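Local structure of peptidyl tryptophan dihydroxylase (7CTQ) at residues D181-M186 against V267-G272; R193-V198 against H240-T245; D323-E328 against P335-R340. The protein probably uses FAD as a flavoprotein monooxygenase to dihydroxylate a peptide-borne tryptophan, a step essential for biogenesis of the tryptophylquinone cofactor. All coordinates share one frame; numbering follows the deposited sequence. Where two conformers were deposited one is given.

Contact 1. Residues D181-M186 against V267-G272; sequences DGWAWM and VDPLSG. With FAD (flavin-adenine dinucleotide), chain C.
Trp183 and Leu270 make a CH-pi contact: Leu270 CD1 stands over the six-membered ring of Trp183, 3.8 Å from its centroid and 13° off the normal. The leucine side chain reaches it with CG anti to the backbone N (chi1 -179°). The backbone of the turn comes close as well, with Leu270 CA 3.5 Å from Trp183 CZ2. A looser apolar contact follows at Pro269, whose CG is 4.2 Å from Trp183 CZ2.

The same proline lies against the flavin, its CB 3.4 Å from C5X of FAD, so Pro269 stands between the indole and the isoalloxazine.

Polar bonds shape the turn rather than the crossing. Gly272 N donates to Pro269 O at 3.2 Å, and Leu270 N makes a weak bond of 3.4 Å to Asp268 OD1. Trp183 NE1 finds its partner in Tyr325 OH; Asp268 OD2 also lies against this hydroxyl, modelled too close to be taken at face value, so one hydroxyl appears to link both sides of the contact.

Strand 182-188, flanked by strands 173-179 and 193-201, thus meets the flavin-contacting turn that precedes helix 274-282, while helix 299-327 touches Leu270 through Phe324 and Tyr325.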
loop_
_atom_site.group_PDB
_atom_site.type_symbol
_atom_site.label_atom_id
_atom_site.label_comp_id
_atom_site.label_asym_id
_atom_site.label_seq_id
_atom_site.Cartn_x
_atom_site.Cartn_y
_atom_site.Cartn_z
ATOM N N ASP A 181 17.668 -12.503 -13.908
ATOM C CA ASP A 181 17.975 -11.137 -13.491
ATOM C C ASP A 181 16.693 -10.339 -13.266
ATOM O O ASP A 181 16.672 -9.112 -13.411
ATOM C CB ASP A 181 18.880 -10.445 -14.515
ATOM C CG ASP A 181 18.219 -10.315 -15.897
ATOM O OD1 ASP A 181 17.304 -11.112 -16.198
ATOM O OD2 ASP A 181 18.610 -9.426 -16.680
ATOM N N GLY A 182 15.611 -11.030 -12.932
ATOM C CA GLY A 182 14.343 -10.366 -12.732
ATOM C C GLY A 182 13.248 -11.397 -12.581
ATOM O O GLY A 182 13.509 -12.591 -12.429
ATOM N N TRP A 183 12.014 -10.911 -12.621
ATOM C CA TRP A 183 10.869 -11.801 -12.644
ATOM C C TRP A 183 9.806 -11.165 -13.525
ATOM O O TRP A 183 9.779 -9.947 -13.724
ATOM C CB TRP A 183 10.334 -12.111 -11.222
ATOM C CG TRP A 183 9.912 -10.904 -10.453
ATOM C CD1 TRP A 183 10.708 -10.094 -9.677
ATOM C CD2 TRP A 183 8.592 -10.362 -10.375
ATOM N NE1 TRP A 183 9.953 -9.081 -9.126
ATOM C CE2 TRP A 183 8.652 -9.226 -9.532
ATOM C CE3 TRP A 183 7.357 -10.731 -10.921
ATOM C CZ2 TRP A 183 7.528 -8.444 -9.247
ATOM C CZ3 TRP A 183 6.241 -9.963 -10.623
ATOM C CH2 TRP A 183 6.334 -8.829 -9.799
ATOM N N ALA A 184 8.928 -12.005 -14.057
ATOM C CA ALA A 184 7.895 -11.533 -14.964
ATOM C C ALA A 184 6.519 -11.961 -14.472
ATOM O O ALA A 184 6.354 -13.046 -13.907
ATOM C CB ALA A 184 8.133 -12.049 -16.401
ATOM N N TRP A 185 5.543 -11.089 -14.689
ATOM C CA TRP A 185 4.137 -11.379 -14.472
ATOM C C TRP A 185 3.407 -11.199 -15.796
ATOM O O TRP A 185 3.648 -10.220 -16.512
ATOM C CB TRP A 185 3.550 -10.444 -13.420
ATOM C CG TRP A 185 2.073 -10.262 -13.492
ATOM C CD1 TRP A 185 1.399 -9.168 -13.957
ATOM C CD2 TRP A 185 1.077 -11.194 -13.058
ATOM N NE1 TRP A 185 0.044 -9.364 -13.843
ATOM C CE2 TRP A 185 -0.180 -10.598 -13.291
ATOM C CE3 TRP A 185 1.128 -12.474 -12.491
ATOM C CZ2 TRP A 185 -1.379 -11.238 -12.981
ATOM C CZ3 TRP A 185 -0.061 -13.112 -12.187
ATOM C CH2 TRP A 185 -1.299 -12.490 -12.427
ATOM N N MET A 186 2.505 -12.127 -16.118
ATOM C CA MET A 186 1.772 -12.045 -17.377
ATOM C C MET A 186 0.331 -12.504 -17.193
ATOM O O MET A 186 0.034 -13.364 -16.358
ATOM C CB MET A 186 2.446 -12.879 -18.478
ATOM C CG MET A 186 2.532 -14.349 -18.145
ATOM S SD MET A 186 3.678 -15.219 -19.215
ATOM C CE MET A 186 5.209 -15.107 -18.282
ATOM N N VAL A 267 5.900 -0.296 -1.949
ATOM C CA VAL A 267 6.972 -1.259 -2.142
ATOM C C VAL A 267 6.793 -1.872 -3.526
ATOM O O VAL A 267 5.823 -1.586 -4.225
ATOM C CB VAL A 267 6.996 -2.325 -1.025
ATOM C CG1 VAL A 267 7.028 -1.630 0.327
ATOM C CG2 VAL A 267 5.786 -3.239 -1.118
ATOM N N ASP A 268 7.751 -2.704 -3.944
ATOM C CA ASP A 268 7.652 -3.190 -5.314
ATOM C C ASP A 268 6.528 -4.233 -5.385
ATOM O O ASP A 268 6.075 -4.728 -4.349
ATOM C CB ASP A 268 9.024 -3.682 -5.837
ATOM C CG ASP A 268 9.420 -5.117 -5.412
ATOM O OD1 ASP A 268 8.691 -5.855 -4.709
ATOM O OD2 ASP A 268 10.495 -5.550 -5.888
ATOM N N PRO A 269 6.046 -4.562 -6.586
ATOM C CA PRO A 269 4.788 -5.310 -6.707
ATOM C C PRO A 269 4.894 -6.822 -6.569
ATOM O O PRO A 269 3.909 -7.501 -6.867
ATOM C CB PRO A 269 4.326 -4.947 -8.122
ATOM C CG PRO A 269 5.601 -4.752 -8.874
ATOM C CD PRO A 269 6.491 -4.038 -7.893
ATOM N N LEU A 270 6.030 -7.379 -6.132
ATOM C CA LEU A 270 6.155 -8.835 -6.055
ATOM C C LEU A 270 5.066 -9.486 -5.195
ATOM O O LEU A 270 4.682 -10.634 -5.451
ATOM C CB LEU A 270 7.533 -9.229 -5.518
ATOM C CG LEU A 270 7.777 -10.738 -5.433
ATOM C CD1 LEU A 270 7.509 -11.420 -6.783
ATOM C CD2 LEU A 270 9.179 -11.061 -4.947
ATOM N N SER A 271 4.554 -8.788 -4.177
ATOM C CA SER A 271 3.637 -9.451 -3.252
ATOM C C SER A 271 2.303 -9.799 -3.900
ATOM O O SER A 271 1.579 -10.654 -3.379
ATOM C CB SER A 271 3.387 -8.575 -2.027
ATOM O OG SER A 271 2.576 -7.460 -2.379
ATOM N N GLY A 272 1.969 -9.172 -5.023
ATOM C CA GLY A 272 0.622 -9.282 -5.542
ATOM C C GLY A 272 -0.412 -8.680 -4.623
ATOM O O GLY A 272 -1.585 -9.060 -4.683
HETATM P PA FAD C . -3.436 4.878 -7.891
HETATM O O1A FAD C . -4.181 3.601 -7.909
HETATM O O2A FAD C . -2.279 4.915 -8.878
HETATM O O5B FAD C . -4.451 6.055 -8.049
HETATM C C5B FAD C . -4.024 7.367 -8.465
HETATM C C4B FAD C . -5.174 7.971 -9.225
HETATM O O4B FAD C . -4.898 9.370 -9.468
HETATM C C3B FAD C . -5.473 7.344 -10.591
HETATM O O3B FAD C . -6.881 7.281 -10.805
HETATM C C2B FAD C . -4.763 8.291 -11.567
HETATM O O2B FAD C . -5.384 8.347 -12.851
HETATM C C1B FAD C . -4.956 9.629 -10.854
HETATM N N9A FAD C . -4.013 10.690 -11.177
HETATM C C8A FAD C . -2.670 10.607 -11.413
HETATM N N7A FAD C . -2.087 11.753 -11.668
HETATM C C5A FAD C . -3.136 12.653 -11.628
HETATM C C6A FAD C . -3.205 14.046 -11.836
HETATM N N6A FAD C . -2.152 14.806 -12.137
HETATM N N1A FAD C . -4.416 14.652 -11.715
HETATM C C2A FAD C . -5.478 13.900 -11.413
HETATM N N3A FAD C . -5.526 12.580 -11.200
HETATM C C4A FAD C . -4.322 12.012 -11.319
HETATM N N1 FAD C . -1.141 -3.991 -6.742
HETATM C C2 FAD C . -1.857 -5.149 -6.622
HETATM O O2 FAD C . -2.716 -5.293 -5.750
HETATM N N3 FAD C . -1.631 -6.189 -7.499
HETATM C C4 FAD C . -0.721 -6.192 -8.537
HETATM O O4 FAD C . -0.617 -7.177 -9.265
HETATM C C4X FAD C . 0.037 -4.962 -8.658
HETATM N N5 FAD C . 0.927 -4.882 -9.612
HETATM C C5X FAD C . 1.653 -3.707 -9.728
HETATM C C6 FAD C . 2.614 -3.607 -10.735
HETATM C C7 FAD C . 3.380 -2.455 -10.883
HETATM C C7M FAD C . 4.405 -2.380 -11.983
HETATM C C8 FAD C . 3.187 -1.378 -10.003
HETATM C C8M FAD C . 3.993 -0.114 -10.141
HETATM C C9 FAD C . 2.228 -1.473 -9.001
HETATM C C9A FAD C . 1.467 -2.627 -8.853
HETATM N N10 FAD C . 0.484 -2.748 -7.850
HETATM C C10 FAD C . -0.241 -3.914 -7.712
HETATM C "C1'" FAD C . 0.280 -1.668 -6.882
HETATM C "C2'" FAD C . -0.982 -0.852 -7.110
HETATM O "O2'" FAD C . -1.076 -0.405 -8.462
HETATM C "C3'" FAD C . -0.944 0.351 -6.170
HETATM O "O3'" FAD C . -0.590 -0.124 -4.876
HETATM C "C4'" FAD C . -2.244 1.139 -6.046
HETATM O "O4'" FAD C . -2.871 1.312 -7.320
HETATM C "C5'" FAD C . -1.999 2.479 -5.395
HETATM O "O5'" FAD C . -3.267 3.093 -5.122
HETATM P P FAD C . -3.413 4.643 -5.067
HETATM O O1P FAD C . -2.476 5.141 -3.956
HETATM O O2P FAD C . -4.846 5.035 -4.961
HETATM O O3P FAD C . -2.803 5.116 -6.455
#

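Contact 2. Residues R193-V198 against H240-T245; sequences RCYWQV and HARSST. With FAD (flavin-adenine dinucleotide), chain C.
Arg242 meets Tyr195 and Gln197 beside the flavin, in the mixed beta sheet of this FAD-dependent monooxygenase. Strands 193-201 and 238-243 both run antiparallel to strand 158-166 and flank it, so their contact is made by side chains alone, and the nearest CA atoms, those of Gln197 and His240, are 9.1 Å apart.

Along 240-245, His240 comes first and turns aside to Phe40, its NE2 bonded to Glu238. Arg242 carries the contact. Its chain is bent at chi2 (-149°) and chi3 (-116°), which brings the guanidinium over the dimethylbenzene end of the isoalloxazine. NH1 lies above the C7-C8 bond, 3.2 Å from FAD C7, on the face opposite that met by Pro269, and the C7M methyl is 3.4 Å from the guanidinium plane. NH2 points to the other strand: it lies at the edge of the Tyr195 ring, near its plane, with ring and guanidinium planes 79° apart. Tyr195 OH is 2.9 Å from Arg242 NH2, yet the angle is too poor for a hydrogen bond, and Tyr195 was modelled in two conformers. The strand ends after Ser243, and Ser244 and Thr245 turn back to strand 158-166 through Ser160 and Thr158.

Gln197 joins from the first strand. Its NE2 bonds a hexanediol, probably from the crystallisation liquor, which may mark a pocket beside the cofactor. Gln197 OE1, 3.8 Å from Arg242 NH2, comes to 3.5 Å from FAD C6.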
loop_
_atom_site.group_PDB
_atom_site.type_symbol
_atom_site.label_atom_id
_atom_site.label_comp_id
_atom_site.label_asym_id
_atom_site.label_seq_id
_atom_site.Cartn_x
_atom_site.Cartn_y
_atom_site.Cartn_z
ATOM N N ARG A 193 -7.431 -9.415 -24.163
ATOM C CA ARG A 193 -6.390 -8.456 -23.808
ATOM C C ARG A 193 -5.245 -9.162 -23.093
ATOM O O ARG A 193 -5.462 -10.029 -22.244
ATOM C CB ARG A 193 -6.958 -7.340 -22.929
ATOM C CG ARG A 193 -7.705 -6.262 -23.714
ATOM C CD ARG A 193 -8.162 -5.115 -22.821
ATOM N NE ARG A 193 -9.076 -5.561 -21.773
ATOM C CZ ARG A 193 -9.821 -4.741 -21.037
ATOM N NH1 ARG A 193 -9.764 -3.431 -21.236
ATOM N NH2 ARG A 193 -10.625 -5.232 -20.103
ATOM N N CYS A 194 -4.018 -8.808 -23.463
ATOM C CA CYS A 194 -2.833 -9.485 -22.963
ATOM C C CYS A 194 -1.896 -8.487 -22.302
ATOM O O CYS A 194 -1.826 -7.312 -22.687
ATOM C CB CYS A 194 -2.098 -10.218 -24.076
ATOM S SG CYS A 194 -3.061 -11.545 -24.787
ATOM N N TYR A 195 -1.154 -8.995 -21.319
ATOM C CA TYR A 195 -0.353 -8.207 -20.394
ATOM C C TYR A 195 0.923 -8.979 -20.093
ATOM O O TYR A 195 0.872 -10.180 -19.818
ATOM C CB TYR A 195 -1.150 -7.942 -19.104
ATOM C CG TYR A 195 -0.483 -7.057 -18.066
ATOM C CD1 TYR A 195 -0.899 -5.743 -17.876
ATOM C CD2 TYR A 195 0.530 -7.545 -17.251
ATOM C CE1 TYR A 195 -0.308 -4.933 -16.912
ATOM C CE2 TYR A 195 1.129 -6.741 -16.292
ATOM C CZ TYR A 195 0.711 -5.436 -16.133
ATOM O OH TYR A 195 1.307 -4.639 -15.184
ATOM N N TRP A 196 2.066 -8.302 -20.163
ATOM C CA TRP A 196 3.318 -8.914 -19.730
ATOM C C TRP A 196 4.191 -7.822 -19.135
ATOM O O TRP A 196 4.373 -6.760 -19.744
ATOM C CB TRP A 196 4.037 -9.612 -20.886
ATOM C CG TRP A 196 5.388 -10.217 -20.573
ATOM C CD1 TRP A 196 5.644 -11.499 -20.177
ATOM C CD2 TRP A 196 6.664 -9.572 -20.690
ATOM N NE1 TRP A 196 7.003 -11.690 -20.029
ATOM C CE2 TRP A 196 7.647 -10.520 -20.345
ATOM C CE3 TRP A 196 7.067 -8.283 -21.054
ATOM C CZ2 TRP A 196 9.006 -10.218 -20.349
ATOM C CZ3 TRP A 196 8.418 -7.986 -21.053
ATOM C CH2 TRP A 196 9.365 -8.944 -20.709
ATOM N N GLN A 197 4.722 -8.088 -17.947
ATOM C CA GLN A 197 5.425 -7.071 -17.177
ATOM C C GLN A 197 6.612 -7.725 -16.497
ATOM O O GLN A 197 6.452 -8.684 -15.737
ATOM C CB GLN A 197 4.485 -6.415 -16.164
ATOM C CG GLN A 197 5.111 -6.000 -14.855
ATOM C CD GLN A 197 4.084 -5.954 -13.745
ATOM O OE1 GLN A 197 3.104 -5.198 -13.819
ATOM N NE2 GLN A 197 4.283 -6.785 -12.720
ATOM N N VAL A 198 7.803 -7.237 -16.807
ATOM C CA VAL A 198 9.023 -7.810 -16.270
ATOM C C VAL A 198 9.630 -6.770 -15.350
ATOM O O VAL A 198 9.608 -5.568 -15.644
ATOM C CB VAL A 198 10.010 -8.253 -17.366
ATOM C CG1 VAL A 198 10.587 -7.048 -18.123
ATOM C CG2 VAL A 198 11.107 -9.110 -16.761
ATOM N N HIS A 240 5.651 0.050 -22.260
ATOM C CA HIS A 240 5.591 1.042 -21.193
ATOM C C HIS A 240 6.611 0.689 -20.122
ATOM O O HIS A 240 6.866 -0.490 -19.850
ATOM C CB HIS A 240 4.208 1.123 -20.538
ATOM C CG HIS A 240 3.084 1.375 -21.493
ATOM N ND1 HIS A 240 2.618 2.640 -21.778
ATOM C CD2 HIS A 240 2.314 0.520 -22.209
ATOM C CE1 HIS A 240 1.614 2.555 -22.634
ATOM N NE2 HIS A 240 1.408 1.280 -22.910
ATOM N N ALA A 241 7.188 1.721 -19.509
ATOM C CA ALA A 241 8.169 1.549 -18.449
ATOM C C ALA A 241 7.662 2.252 -17.192
ATOM O O ALA A 241 7.283 3.426 -17.241
ATOM C CB ALA A 241 9.534 2.085 -18.890
ATOM N N ARG A 242 7.628 1.519 -16.076
ATOM C CA ARG A 242 7.124 2.012 -14.797
ATOM C C ARG A 242 8.231 1.926 -13.761
ATOM O O ARG A 242 8.849 0.865 -13.600
ATOM C CB ARG A 242 5.921 1.197 -14.303
ATOM C CG ARG A 242 4.682 1.260 -15.188
ATOM C CD ARG A 242 3.370 1.125 -14.382
ATOM N NE ARG A 242 2.630 -0.086 -14.747
ATOM C CZ ARG A 242 1.883 -0.813 -13.913
ATOM N NH1 ARG A 242 1.705 -0.437 -12.645
ATOM N NH2 ARG A 242 1.265 -1.900 -14.358
ATOM N N SER A 243 8.466 3.020 -13.046
ATOM C CA SER A 243 9.281 2.925 -11.843
ATOM C C SER A 243 8.523 2.105 -10.807
ATOM O O SER A 243 7.371 2.413 -10.480
ATOM C CB SER A 243 9.618 4.306 -11.297
ATOM O OG SER A 243 10.360 4.192 -10.080
ATOM N N SER A 244 9.148 1.028 -10.328
ATOM C CA SER A 244 8.550 0.178 -9.305
ATOM C C SER A 244 9.432 0.103 -8.064
ATOM O O SER A 244 9.344 -0.861 -7.295
ATOM C CB SER A 244 8.280 -1.216 -9.866
ATOM O OG SER A 244 9.482 -1.777 -10.354
ATOM N N THR A 245 10.309 1.090 -7.894
ATOM C CA THR A 245 11.195 1.169 -6.737
ATOM C C THR A 245 10.393 1.309 -5.442
ATOM O O THR A 245 9.376 2.014 -5.392
ATOM C CB THR A 245 12.130 2.376 -6.906
ATOM O OG1 THR A 245 12.909 2.236 -8.110
ATOM C CG2 THR A 245 13.045 2.541 -5.696
HETATM P PA FAD C . -3.436 4.878 -7.891
HETATM O O1A FAD C . -4.181 3.601 -7.909
HETATM O O2A FAD C . -2.279 4.915 -8.878
HETATM O O5B FAD C . -4.451 6.055 -8.049
HETATM C C5B FAD C . -4.024 7.367 -8.465
HETATM C C4B FAD C . -5.174 7.971 -9.225
HETATM O O4B FAD C . -4.898 9.370 -9.468
HETATM C C3B FAD C . -5.473 7.344 -10.591
HETATM O O3B FAD C . -6.881 7.281 -10.805
HETATM C C2B FAD C . -4.763 8.291 -11.567
HETATM O O2B FAD C . -5.384 8.347 -12.851
HETATM C C1B FAD C . -4.956 9.629 -10.854
HETATM N N9A FAD C . -4.013 10.690 -11.177
HETATM C C8A FAD C . -2.670 10.607 -11.413
HETATM N N7A FAD C . -2.087 11.753 -11.668
HETATM C C5A FAD C . -3.136 12.653 -11.628
HETATM C C6A FAD C . -3.205 14.046 -11.836
HETATM N N6A FAD C . -2.152 14.806 -12.137
HETATM N N1A FAD C . -4.416 14.652 -11.715
HETATM C C2A FAD C . -5.478 13.900 -11.413
HETATM N N3A FAD C . -5.526 12.580 -11.200
HETATM C C4A FAD C . -4.322 12.012 -11.319
HETATM N N1 FAD C . -1.141 -3.991 -6.742
HETATM C C2 FAD C . -1.857 -5.149 -6.622
HETATM O O2 FAD C . -2.716 -5.293 -5.750
HETATM N N3 FAD C . -1.631 -6.189 -7.499
HETATM C C4 FAD C . -0.721 -6.192 -8.537
HETATM O O4 FAD C . -0.617 -7.177 -9.265
HETATM C C4X FAD C . 0.037 -4.962 -8.658
HETATM N N5 FAD C . 0.927 -4.882 -9.612
HETATM C C5X FAD C . 1.653 -3.707 -9.728
HETATM C C6 FAD C . 2.614 -3.607 -10.735
HETATM C C7 FAD C . 3.380 -2.455 -10.883
HETATM C C7M FAD C . 4.405 -2.380 -11.983
HETATM C C8 FAD C . 3.187 -1.378 -10.003
HETATM C C8M FAD C . 3.993 -0.114 -10.141
HETATM C C9 FAD C . 2.228 -1.473 -9.001
HETATM C C9A FAD C . 1.467 -2.627 -8.853
HETATM N N10 FAD C . 0.484 -2.748 -7.850
HETATM C C10 FAD C . -0.241 -3.914 -7.712
HETATM C "C1'" FAD C . 0.280 -1.668 -6.882
HETATM C "C2'" FAD C . -0.982 -0.852 -7.110
HETATM O "O2'" FAD C . -1.076 -0.405 -8.462
HETATM C "C3'" FAD C . -0.944 0.351 -6.170
HETATM O "O3'" FAD C . -0.590 -0.124 -4.876
HETATM C "C4'" FAD C . -2.244 1.139 -6.046
HETATM O "O4'" FAD C . -2.871 1.312 -7.320
HETATM C "C5'" FAD C . -1.999 2.479 -5.395
HETATM O "O5'" FAD C . -3.267 3.093 -5.122
HETATM P P FAD C . -3.413 4.643 -5.067
HETATM O O1P FAD C . -2.476 5.141 -3.956
HETATM O O2P FAD C . -4.846 5.035 -4.961
HETATM O O3P FAD C . -2.803 5.116 -6.455
#

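Contact 3. Residues D323-E328 against P335-R340; sequences DFYGQE and PFWARR
A helix-loop-helix unit brings the end of helix 299-327 back against helix 335-341; the axes of 323-327 and 335-340 approach to 9.3 Å, with N-to-C directions 137° apart. Tyr325 carries most of the packing. Arg340 CB sits over its ring in a CH-pi contact, 3.7 Å from the centroid, and the extended arginine chain continues beside the tyrosine, pointing the same way. Trp337 CE3 lies in the plane of the Tyr325 ring, at its edge, while Phe336 CE2 approaches Tyr325 CE1 to 3.7 Å; both aromatic pairs are oblique, with planes steeply inclined.

Trp337 is covered on both faces, by Glu328 CG, 3.7 Å from the centroid of its six-membered ring, and oppositely by Phe336 CD2. The bend of Glu328 at chi2 (57°) turns its carboxylate off toward Ser178. Arg340 NH1 donates to Phe336 O at 3.1 Å, in the carbonyl plane on a lone pair, nearly straight at 166°. The same nitrogen has a salt bridge to Asp201 and NH2 bonds Thr158 OG1; together these hold the guanidinium against the Phe336 ring.

With an alanine here instead of Tyr325, a gap would probably open between Arg340 CB and Trp337, and Trp183 NE1 would probably lose its hydroxyl partner and Asp268 its polar neighbour.

The arrangement is that of two consecutive helices joined by a short loop and locked by an aromatic cluster, Tyr325, Phe336 and Trp337.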
loop_
_atom_site.group_PDB
_atom_site.type_symbol
_atom_site.label_atom_id
_atom_site.label_comp_id
_atom_site.label_asym_id
_atom_site.label_seq_id
_atom_site.Cartn_x
_atom_site.Cartn_y
_atom_site.Cartn_z
ATOM N N ASP A 323 11.021 -11.588 1.794
ATOM C CA ASP A 323 10.880 -13.019 2.046
ATOM C C ASP A 323 10.390 -13.758 0.807
ATOM O O ASP A 323 10.769 -14.914 0.589
ATOM C CB ASP A 323 9.927 -13.249 3.216
ATOM C CG ASP A 323 10.524 -12.822 4.551
ATOM O OD1 ASP A 323 11.700 -12.417 4.565
ATOM O OD2 ASP A 323 9.812 -12.865 5.581
ATOM N N PHE A 324 9.545 -13.121 -0.011
ATOM C CA PHE A 324 9.203 -13.720 -1.300
ATOM C C PHE A 324 10.443 -13.855 -2.172
ATOM O O PHE A 324 10.709 -14.928 -2.721
ATOM C CB PHE A 324 8.127 -12.898 -2.013
ATOM C CG PHE A 324 6.757 -13.075 -1.445
ATOM C CD1 PHE A 324 6.244 -14.337 -1.216
ATOM C CD2 PHE A 324 5.986 -11.974 -1.106
ATOM C CE1 PHE A 324 4.978 -14.493 -0.670
ATOM C CE2 PHE A 324 4.728 -12.125 -0.564
ATOM C CZ PHE A 324 4.219 -13.382 -0.356
ATOM N N TYR A 325 11.227 -12.778 -2.300
ATOM C CA TYR A 325 12.480 -12.870 -3.048
ATOM C C TYR A 325 13.369 -13.974 -2.489
ATOM O O TYR A 325 14.043 -14.689 -3.243
ATOM C CB TYR A 325 13.219 -11.525 -3.024
ATOM C CG TYR A 325 12.711 -10.502 -4.027
ATOM C CD1 TYR A 325 12.844 -10.709 -5.409
ATOM C CD2 TYR A 325 12.110 -9.319 -3.603
ATOM C CE1 TYR A 325 12.388 -9.751 -6.338
ATOM C CE2 TYR A 325 11.652 -8.363 -4.533
ATOM C CZ TYR A 325 11.791 -8.592 -5.892
ATOM O OH TYR A 325 11.332 -7.655 -6.802
ATOM N N GLY A 326 13.376 -14.135 -1.165
ATOM C CA GLY A 326 14.236 -15.127 -0.552
ATOM C C GLY A 326 13.801 -16.557 -0.802
ATOM O O GLY A 326 14.624 -17.475 -0.682
ATOM N N GLN A 327 12.522 -16.775 -1.116
ATOM C CA GLN A 327 12.081 -18.127 -1.456
ATOM C C GLN A 327 12.748 -18.652 -2.725
ATOM O O GLN A 327 12.850 -19.872 -2.902
ATOM C CB GLN A 327 10.559 -18.165 -1.598
ATOM C CG GLN A 327 9.850 -18.216 -0.252
ATOM C CD GLN A 327 8.360 -18.466 -0.362
ATOM O OE1 GLN A 327 7.584 -17.561 -0.678
ATOM N NE2 GLN A 327 7.947 -19.702 -0.083
ATOM N N GLU A 328 13.216 -17.767 -3.602
ATOM C CA GLU A 328 13.947 -18.173 -4.804
ATOM C C GLU A 328 15.392 -18.457 -4.411
ATOM O O GLU A 328 16.203 -17.539 -4.257
ATOM C CB GLU A 328 13.845 -17.094 -5.877
ATOM C CG GLU A 328 14.723 -17.332 -7.080
ATOM C CD GLU A 328 14.446 -18.666 -7.761
ATOM O OE1 GLU A 328 15.199 -19.631 -7.526
ATOM O OE2 GLU A 328 13.465 -18.739 -8.525
ATOM N N PRO A 335 23.076 -10.507 -9.115
ATOM C CA PRO A 335 22.883 -9.235 -8.396
ATOM C C PRO A 335 21.431 -8.818 -8.205
ATOM O O PRO A 335 21.124 -8.196 -7.180
ATOM C CB PRO A 335 23.633 -8.223 -9.276
ATOM C CG PRO A 335 24.682 -9.032 -9.952
ATOM C CD PRO A 335 24.047 -10.379 -10.215
ATOM N N PHE A 336 20.528 -9.107 -9.153
ATOM C CA PHE A 336 19.146 -8.675 -8.973
ATOM C C PHE A 336 18.548 -9.292 -7.716
ATOM O O PHE A 336 17.865 -8.609 -6.942
ATOM C CB PHE A 336 18.283 -9.044 -10.183
ATOM C CG PHE A 336 16.803 -8.820 -9.957
ATOM C CD1 PHE A 336 16.244 -7.577 -10.174
ATOM C CD2 PHE A 336 15.982 -9.845 -9.505
ATOM C CE1 PHE A 336 14.891 -7.346 -9.955
ATOM C CE2 PHE A 336 14.623 -9.621 -9.278
ATOM C CZ PHE A 336 14.083 -8.366 -9.505
ATOM N N TRP A 337 18.787 -10.587 -7.515
ATOM C CA TRP A 337 18.177 -11.346 -6.432
ATOM C C TRP A 337 18.872 -11.081 -5.099
ATOM O O TRP A 337 18.210 -10.798 -4.096
ATOM C CB TRP A 337 18.214 -12.836 -6.780
ATOM C CG TRP A 337 17.315 -13.176 -7.941
ATOM C CD1 TRP A 337 17.667 -13.263 -9.265
ATOM C CD2 TRP A 337 15.916 -13.452 -7.880
ATOM N NE1 TRP A 337 16.568 -13.591 -10.026
ATOM C CE2 TRP A 337 15.479 -13.709 -9.201
ATOM C CE3 TRP A 337 14.986 -13.510 -6.838
ATOM C CZ2 TRP A 337 14.153 -14.015 -9.500
ATOM C CZ3 TRP A 337 13.668 -13.827 -7.137
ATOM C CH2 TRP A 337 13.262 -14.070 -8.456
ATOM N N ALA A 338 20.206 -11.162 -5.082
ATOM C CA ALA A 338 20.973 -10.905 -3.862
ATOM C C ALA A 338 20.652 -9.535 -3.282
ATOM O O ALA A 338 20.439 -9.394 -2.074
ATOM C CB ALA A 338 22.468 -11.022 -4.150
ATOM N N ARG A 339 20.604 -8.509 -4.130
ATOM C CA ARG A 339 20.260 -7.175 -3.650
ATOM C C ARG A 339 18.858 -7.152 -3.039
ATOM O O ARG A 339 18.626 -6.481 -2.026
ATOM C CB ARG A 339 20.384 -6.172 -4.798
ATOM C CG ARG A 339 19.827 -4.784 -4.522
ATOM C CD ARG A 339 20.882 -3.832 -3.958
ATOM N NE ARG A 339 21.624 -3.111 -4.992
ATOM C CZ ARG A 339 21.375 -1.860 -5.373
ATOM N NH1 ARG A 339 22.114 -1.295 -6.318
ATOM N NH2 ARG A 339 20.392 -1.171 -4.817
ATOM N N ARG A 340 17.917 -7.903 -3.617
ATOM C CA ARG A 340 16.538 -7.862 -3.142
ATOM C C ARG A 340 16.244 -8.834 -2.004
ATOM O O ARG A 340 15.275 -8.629 -1.261
ATOM C CB ARG A 340 15.594 -8.100 -4.324
ATOM C CG ARG A 340 15.408 -6.802 -5.091
ATOM C CD ARG A 340 15.057 -6.950 -6.565
ATOM N NE ARG A 340 15.065 -5.614 -7.148
ATOM C CZ ARG A 340 16.143 -5.032 -7.663
ATOM N NH1 ARG A 340 17.293 -5.696 -7.712
ATOM N NH2 ARG A 340 16.062 -3.793 -8.140
#

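In the fold
From the N terminus, strand 182-188 opens contact 1, and its neighbour in the sheet, strand 193-201, then opens contact 2. Contact 2 closes first, at 240-245, and contact 1 only at 267-272, so the second span lies wholly within the first. Contact 3 follows in series and closes a short loop between consecutive helices. Contacts 1 and 2 share a sheet, where Trp185 N bonds Gln197 O at 2.8 Å, and both reach the flavin. Contact 3 joins this group through the Tyr325 hydroxyl, bonded to Trp183 NE1 and close to Asp268, tying the helices to sheet and turn. Contacts 2 and 3 do not touch, their nearest atoms about 7 Å apart.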